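PDB 3DXI: putative aldolase from Bacteroides vulgatus ATCC 8482, which is a putative aldolase of the HMGL-like family with a TIM-barrel fold, its precise function not being established. Local coordinates for residues M33-R46 against L68-N81. Sequence-based numbering, arbitrary orientation.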
loop_
_atom_site.group_PDB
_atom_site.type_symbol
_atom_site.label_atom_id
_atom_site.label_comp_id
_atom_site.label_asym_id
_atom_site.label_seq_id
_atom_site.Cartn_x
_atom_site.Cartn_y
_atom_site.Cartn_z
HETATM N N MSE A 33 20.075 10.767 -6.925
HETATM C CA MSE A 33 19.038 11.502 -7.633
HETATM C C MSE A 33 19.505 11.888 -9.040
HETATM O O MSE A 33 18.690 12.031 -9.950
HETATM C CB MSE A 33 18.644 12.753 -6.847
HETATM C CG MSE A 33 18.003 12.472 -5.492
HETATM SE SE MSE A 33 16.411 11.343 -5.576
HETATM C CE MSE A 33 17.193 9.708 -4.885
ATOM N N ASN A 34 20.813 12.060 -9.216
ATOM C CA ASN A 34 21.350 12.400 -10.531
ATOM C C ASN A 34 21.109 11.244 -11.504
ATOM O O ASN A 34 20.910 11.462 -12.697
ATOM C CB ASN A 34 22.864 12.659 -10.478
ATOM C CG ASN A 34 23.213 14.056 -9.996
ATOM O OD1 ASN A 34 22.345 14.918 -9.867
ATOM N ND2 ASN A 34 24.498 14.289 -9.742
ATOM N N GLU A 35 21.128 10.015 -10.991
ATOM C CA GLU A 35 20.951 8.844 -11.846
ATOM C C GLU A 35 19.572 8.203 -11.815
ATOM O O GLU A 35 19.401 7.077 -12.283
ATOM C CB GLU A 35 22.007 7.787 -11.514
ATOM C CG GLU A 35 23.431 8.265 -11.733
ATOM C CD GLU A 35 24.443 7.137 -11.698
ATOM O OE1 GLU A 35 24.481 6.343 -12.665
ATOM O OE2 GLU A 35 25.194 7.041 -10.702
ATOM N N LEU A 36 18.596 8.910 -11.256
ATOM C CA LEU A 36 17.227 8.408 -11.204
ATOM C C LEU A 36 16.365 9.383 -12.000
ATOM O O LEU A 36 16.686 10.569 -12.090
ATOM C CB LEU A 36 16.738 8.316 -9.748
ATOM C CG LEU A 36 17.392 7.246 -8.855
ATOM C CD1 LEU A 36 16.911 7.381 -7.414
ATOM C CD2 LEU A 36 17.053 5.868 -9.385
ATOM N N PRO A 37 15.267 8.899 -12.601
ATOM C CA PRO A 37 14.428 9.823 -13.370
ATOM C C PRO A 37 13.582 10.768 -12.503
ATOM O O PRO A 37 12.357 10.812 -12.630
ATOM C CB PRO A 37 13.585 8.878 -14.233
ATOM C CG PRO A 37 13.424 7.677 -13.345
ATOM C CD PRO A 37 14.810 7.506 -12.762
ATOM N N ILE A 38 14.253 11.514 -11.623
ATOM C CA ILE A 38 13.608 12.483 -10.733
ATOM C C ILE A 38 14.064 13.884 -11.147
ATOM O O ILE A 38 15.257 14.191 -11.152
ATOM C CB ILE A 38 13.976 12.239 -9.249
ATOM C CG1 ILE A 38 13.203 11.035 -8.704
ATOM C CG2 ILE A 38 13.655 13.470 -8.420
ATOM C CD1 ILE A 38 13.929 9.723 -8.815
ATOM N N ASP A 39 13.092 14.729 -11.471
ATOM C CA ASP A 39 13.336 16.079 -11.957
ATOM C C ASP A 39 13.596 17.177 -10.937
ATOM O O ASP A 39 14.398 18.078 -11.183
ATOM C CB ASP A 39 12.161 16.480 -12.841
ATOM C CG ASP A 39 11.836 15.414 -13.862
ATOM O OD1 ASP A 39 12.597 15.290 -14.840
ATOM O OD2 ASP A 39 10.840 14.684 -13.672
ATOM N N TYR A 40 12.896 17.109 -9.813
ATOM C CA TYR A 40 13.017 18.097 -8.748
ATOM C C TYR A 40 13.365 17.446 -7.422
ATOM O O TYR A 40 12.908 16.340 -7.117
ATOM C CB TYR A 40 11.699 18.854 -8.574
ATOM C CG TYR A 40 11.485 19.978 -9.553
ATOM C CD1 TYR A 40 11.645 21.304 -9.160
ATOM C CD2 TYR A 40 11.112 19.719 -10.871
ATOM C CE1 TYR A 40 11.434 22.349 -10.053
ATOM C CE2 TYR A 40 10.902 20.756 -11.774
ATOM C CZ TYR A 40 11.065 22.070 -11.355
ATOM O OH TYR A 40 10.876 23.100 -12.243
ATOM N N LEU A 41 14.168 18.151 -6.635
ATOM C CA LEU A 41 14.572 17.679 -5.323
ATOM C C LEU A 41 14.313 18.802 -4.324
ATOM O O LEU A 41 14.939 19.857 -4.401
ATOM C CB LEU A 41 16.064 17.330 -5.303
ATOM C CG LEU A 41 16.652 16.426 -6.390
ATOM C CD1 LEU A 41 18.138 16.241 -6.125
ATOM C CD2 LEU A 41 15.942 15.079 -6.401
ATOM N N GLU A 42 13.375 18.585 -3.406
ATOM C CA GLU A 42 13.078 19.577 -2.380
ATOM C C GLU A 42 13.895 19.099 -1.192
ATOM O O GLU A 42 13.513 18.158 -0.495
ATOM C CB GLU A 42 11.594 19.575 -2.049
ATOM C CG GLU A 42 11.197 20.628 -1.052
ATOM C CD GLU A 42 9.704 20.704 -0.911
ATOM O OE1 GLU A 42 9.098 19.663 -0.580
ATOM O OE2 GLU A 42 9.139 21.797 -1.136
ATOM N N VAL A 43 15.022 19.766 -0.973
ATOM C CA VAL A 43 15.976 19.384 0.057
ATOM C C VAL A 43 15.766 19.888 1.479
ATOM O O VAL A 43 16.422 19.403 2.409
ATOM C CB VAL A 43 17.394 19.774 -0.392
ATOM C CG1 VAL A 43 17.705 19.117 -1.743
ATOM C CG2 VAL A 43 17.503 21.290 -0.503
ATOM N N GLY A 44 14.875 20.855 1.662
ATOM C CA GLY A 44 14.655 21.356 3.005
ATOM C C GLY A 44 13.861 22.637 3.103
ATOM O O GLY A 44 13.290 23.114 2.123
ATOM N N TYR A 45 13.835 23.188 4.310
ATOM C CA TYR A 45 13.122 24.421 4.609
ATOM C C TYR A 45 14.095 25.578 4.773
ATOM O O TYR A 45 15.301 25.377 4.957
ATOM C CB TYR A 45 12.369 24.287 5.940
ATOM C CG TYR A 45 11.188 23.338 5.948
ATOM C CD1 TYR A 45 9.918 23.779 5.579
ATOM C CD2 TYR A 45 11.340 22.006 6.336
ATOM C CE1 TYR A 45 8.820 22.919 5.597
ATOM C CE2 TYR A 45 10.246 21.127 6.358
ATOM C CZ TYR A 45 8.991 21.597 5.987
ATOM O OH TYR A 45 7.907 20.760 5.997
ATOM N N ARG A 46 13.548 26.786 4.685
ATOM C CA ARG A 46 14.283 28.014 4.943
ATOM C C ARG A 46 13.399 28.530 6.088
ATOM O O ARG A 46 12.176 28.526 5.976
ATOM C CB ARG A 46 14.256 28.969 3.743
ATOM C CG ARG A 46 15.273 28.651 2.639
ATOM C CD ARG A 46 16.726 28.863 3.080
ATOM N NE ARG A 46 17.129 30.271 3.112
ATOM C CZ ARG A 46 18.337 30.701 3.481
ATOM N NH1 ARG A 46 19.274 29.832 3.850
ATOM N NH2 ARG A 46 18.610 32.002 3.500
ATOM N N LEU A 68 25.344 21.389 -2.824
ATOM C CA LEU A 68 24.313 20.607 -3.502
ATOM C C LEU A 68 24.136 21.064 -4.948
ATOM O O LEU A 68 23.992 20.245 -5.857
ATOM C CB LEU A 68 22.977 20.731 -2.760
ATOM C CG LEU A 68 22.954 20.287 -1.293
ATOM C CD1 LEU A 68 21.520 20.334 -0.783
ATOM C CD2 LEU A 68 23.522 18.875 -1.149
ATOM N N ARG A 69 24.141 22.377 -5.157
ATOM C CA ARG A 69 23.981 22.922 -6.498
ATOM C C ARG A 69 25.175 22.552 -7.373
ATOM O O ARG A 69 25.057 22.402 -8.591
ATOM C CB ARG A 69 23.836 24.442 -6.436
ATOM C CG ARG A 69 23.694 25.081 -7.796
ATOM C CD ARG A 69 22.515 24.478 -8.545
ATOM N NE ARG A 69 21.472 25.471 -8.768
ATOM C CZ ARG A 69 20.251 25.202 -9.227
ATOM N NH1 ARG A 69 19.897 23.954 -9.517
ATOM N NH2 ARG A 69 19.386 26.194 -9.403
ATOM N N ASN A 70 26.325 22.397 -6.733
ATOM C CA ASN A 70 27.552 22.049 -7.424
ATOM C C ASN A 70 27.551 20.613 -7.948
ATOM O O ASN A 70 27.999 20.353 -9.065
ATOM C CB ASN A 70 28.729 22.248 -6.473
ATOM C CG ASN A 70 29.834 23.068 -7.083
ATOM O OD1 ASN A 70 29.581 24.047 -7.793
ATOM N ND2 ASN A 70 31.078 22.690 -6.794
ATOM N N ILE A 71 27.035 19.687 -7.145
ATOM C CA ILE A 71 27.021 18.278 -7.529
ATOM C C ILE A 71 25.721 17.738 -8.117
ATOM O O ILE A 71 25.726 16.666 -8.719
ATOM C CB ILE A 71 27.438 17.378 -6.337
ATOM C CG1 ILE A 71 26.551 17.658 -5.122
ATOM C CG2 ILE A 71 28.904 17.627 -5.993
ATOM C CD1 ILE A 71 26.784 16.713 -3.953
ATOM N N SER A 72 24.615 18.463 -7.954
ATOM C CA SER A 72 23.334 18.011 -8.505
ATOM C C SER A 72 23.083 18.540 -9.921
ATOM O O SER A 72 23.362 19.703 -10.222
ATOM C CB SER A 72 22.175 18.444 -7.595
ATOM O OG SER A 72 20.920 18.112 -8.174
ATOM N N THR A 73 22.549 17.680 -10.782
ATOM C CA THR A 73 22.224 18.066 -12.154
ATOM C C THR A 73 20.713 18.304 -12.306
ATOM O O THR A 73 20.224 18.564 -13.405
ATOM C CB THR A 73 22.632 16.973 -13.159
ATOM O OG1 THR A 73 21.872 15.784 -12.900
ATOM C CG2 THR A 73 24.122 16.661 -13.039
ATOM N N LYS A 74 19.979 18.217 -11.202
ATOM C CA LYS A 74 18.530 18.414 -11.234
ATOM C C LYS A 74 18.108 19.754 -10.640
ATOM O O LYS A 74 18.939 20.506 -10.135
ATOM C CB LYS A 74 17.840 17.271 -10.487
ATOM C CG LYS A 74 18.291 15.891 -10.956
ATOM C CD LYS A 74 18.083 15.716 -12.460
ATOM C CE LYS A 74 18.443 14.312 -12.924
ATOM N NZ LYS A 74 17.644 13.250 -12.230
ATOM N N LYS A 75 16.818 20.064 -10.719
ATOM C CA LYS A 75 16.329 21.315 -10.160
ATOM C C LYS A 75 16.187 21.180 -8.645
ATOM O O LYS A 75 15.819 20.121 -8.134
ATOM C CB LYS A 75 14.999 21.711 -10.812
ATOM C CG LYS A 75 15.179 22.280 -12.227
ATOM C CD LYS A 75 13.875 22.767 -12.812
ATOM C CE LYS A 75 14.097 23.579 -14.076
ATOM N NZ LYS A 75 12.830 24.202 -14.558
ATOM N N ILE A 76 16.497 22.255 -7.932
ATOM C CA ILE A 76 16.445 22.248 -6.476
ATOM C C ILE A 76 15.350 23.159 -5.930
ATOM O O ILE A 76 15.129 24.265 -6.430
ATOM C CB ILE A 76 17.802 22.705 -5.883
ATOM C CG1 ILE A 76 18.926 21.794 -6.380
ATOM C CG2 ILE A 76 17.744 22.694 -4.361
ATOM C CD1 ILE A 76 18.822 20.372 -5.890
ATOM N N ALA A 77 14.672 22.686 -4.893
ATOM C CA ALA A 77 13.618 23.462 -4.270
ATOM C C ALA A 77 13.752 23.425 -2.754
ATOM O O ALA A 77 14.357 22.510 -2.193
ATOM C CB ALA A 77 12.255 22.907 -4.672
ATOM N N ILE A 78 13.204 24.446 -2.104
ATOM C CA ILE A 78 13.166 24.500 -0.651
ATOM C C ILE A 78 11.723 24.907 -0.357
ATOM O O ILE A 78 11.021 25.413 -1.239
ATOM C CB ILE A 78 14.161 25.539 -0.036
ATOM C CG1 ILE A 78 13.767 26.966 -0.417
ATOM C CG2 ILE A 78 15.594 25.197 -0.446
ATOM C CD1 ILE A 78 12.741 27.584 0.516
HETATM N N MSE A 79 11.273 24.683 0.869
HETATM C CA MSE A 79 9.907 25.025 1.226
HETATM C C MSE A 79 9.832 26.081 2.319
HETATM O O MSE A 79 10.718 26.175 3.172
HETATM C CB MSE A 79 9.163 23.758 1.670
HETATM C CG MSE A 79 7.783 24.005 2.252
HETATM SE SE MSE A 79 6.792 22.364 2.532
HETATM C CE MSE A 79 6.046 22.195 0.749
ATOM N N LEU A 80 8.765 26.873 2.267
ATOM C CA LEU A 80 8.491 27.917 3.246
ATOM C C LEU A 80 7.094 27.658 3.798
ATOM O O LEU A 80 6.179 27.333 3.039
ATOM C CB LEU A 80 8.483 29.300 2.593
ATOM C CG LEU A 80 9.765 29.926 2.050
ATOM C CD1 LEU A 80 9.425 31.263 1.401
ATOM C CD2 LEU A 80 10.766 30.115 3.187
ATOM N N ASN A 81 6.930 27.790 5.109
ATOM C CA ASN A 81 5.620 27.615 5.724
ATOM C C ASN A 81 4.936 28.989 5.675
ATOM O O ASN A 81 5.374 29.931 6.338
ATOM C CB ASN A 81 5.763 27.147 7.177
ATOM C CG ASN A 81 6.208 25.691 7.290
ATOM O OD1 ASN A 81 6.933 25.325 8.216
ATOM N ND2 ASN A 81 5.761 24.857 6.360
HETATM O O HOH W 1 20.641 15.496 -7.877
HETATM O O HOH W 2 22.304 13.459 -14.214
HETATM O O HOH W 3 15.540 14.333 -14.324
HETATM O O HOH W 4 5.313 22.106 6.354
HETATM O O HOH W 5 9.258 28.784 6.557
#
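Lys74 drives its side chain in beneath the end of helix 23-34, where NZ donates to Met33 O and to Ile38 O, both at 2.8 Å, and more weakly to Leu36 O. Bends at chi2 (-56°) and chi4 (59°) curl the chain and lay its methylenes along Ile38 O; lysine suits the place, one long flexible arm collecting carbonyls from the last turn of helix 23-34 and from the loop after it. Beside it the Asn34 amide serves as both acceptor and donor. OD1 takes the Thr73 N-H (2.9 Å, 170°) from above its carbonyl plane, while ND2 gives a bond lying in the amide plane to Ile71 O, tying the C-terminal end of helix 23-34 to that of helix 62-71. The loops after the two helices lead into strands 40-45 and 75-81, parallel neighbours in the closed eight-stranded TIM barrel, laddered by bonds such as Ala77 N to Leu41 O (2.9 Å). Along them, Lys75 and Tyr40 run side by side: CB of the lysine sits over a ring face, 3.8 Å from the centroid, a CH-pi contact, and its NZ bonds to Tyr40 OH at 3.2 Å. Glu129 completes the pair, with a salt bridge to Lys75 NZ and a hydrogen bond with Tyr40 OH. Farther on, Met79, a selenomethionine, lies alongside Tyr45, its CG 3.7 Å from CE1 of the ring and its SE making an oblique Met-aromatic contact; a flexible, polarisable chain fits this buried flank. Met79 CB also touches Glu42 OE2, while OE1 of that carboxylate forms salt bridges with Arg11 and Arg105.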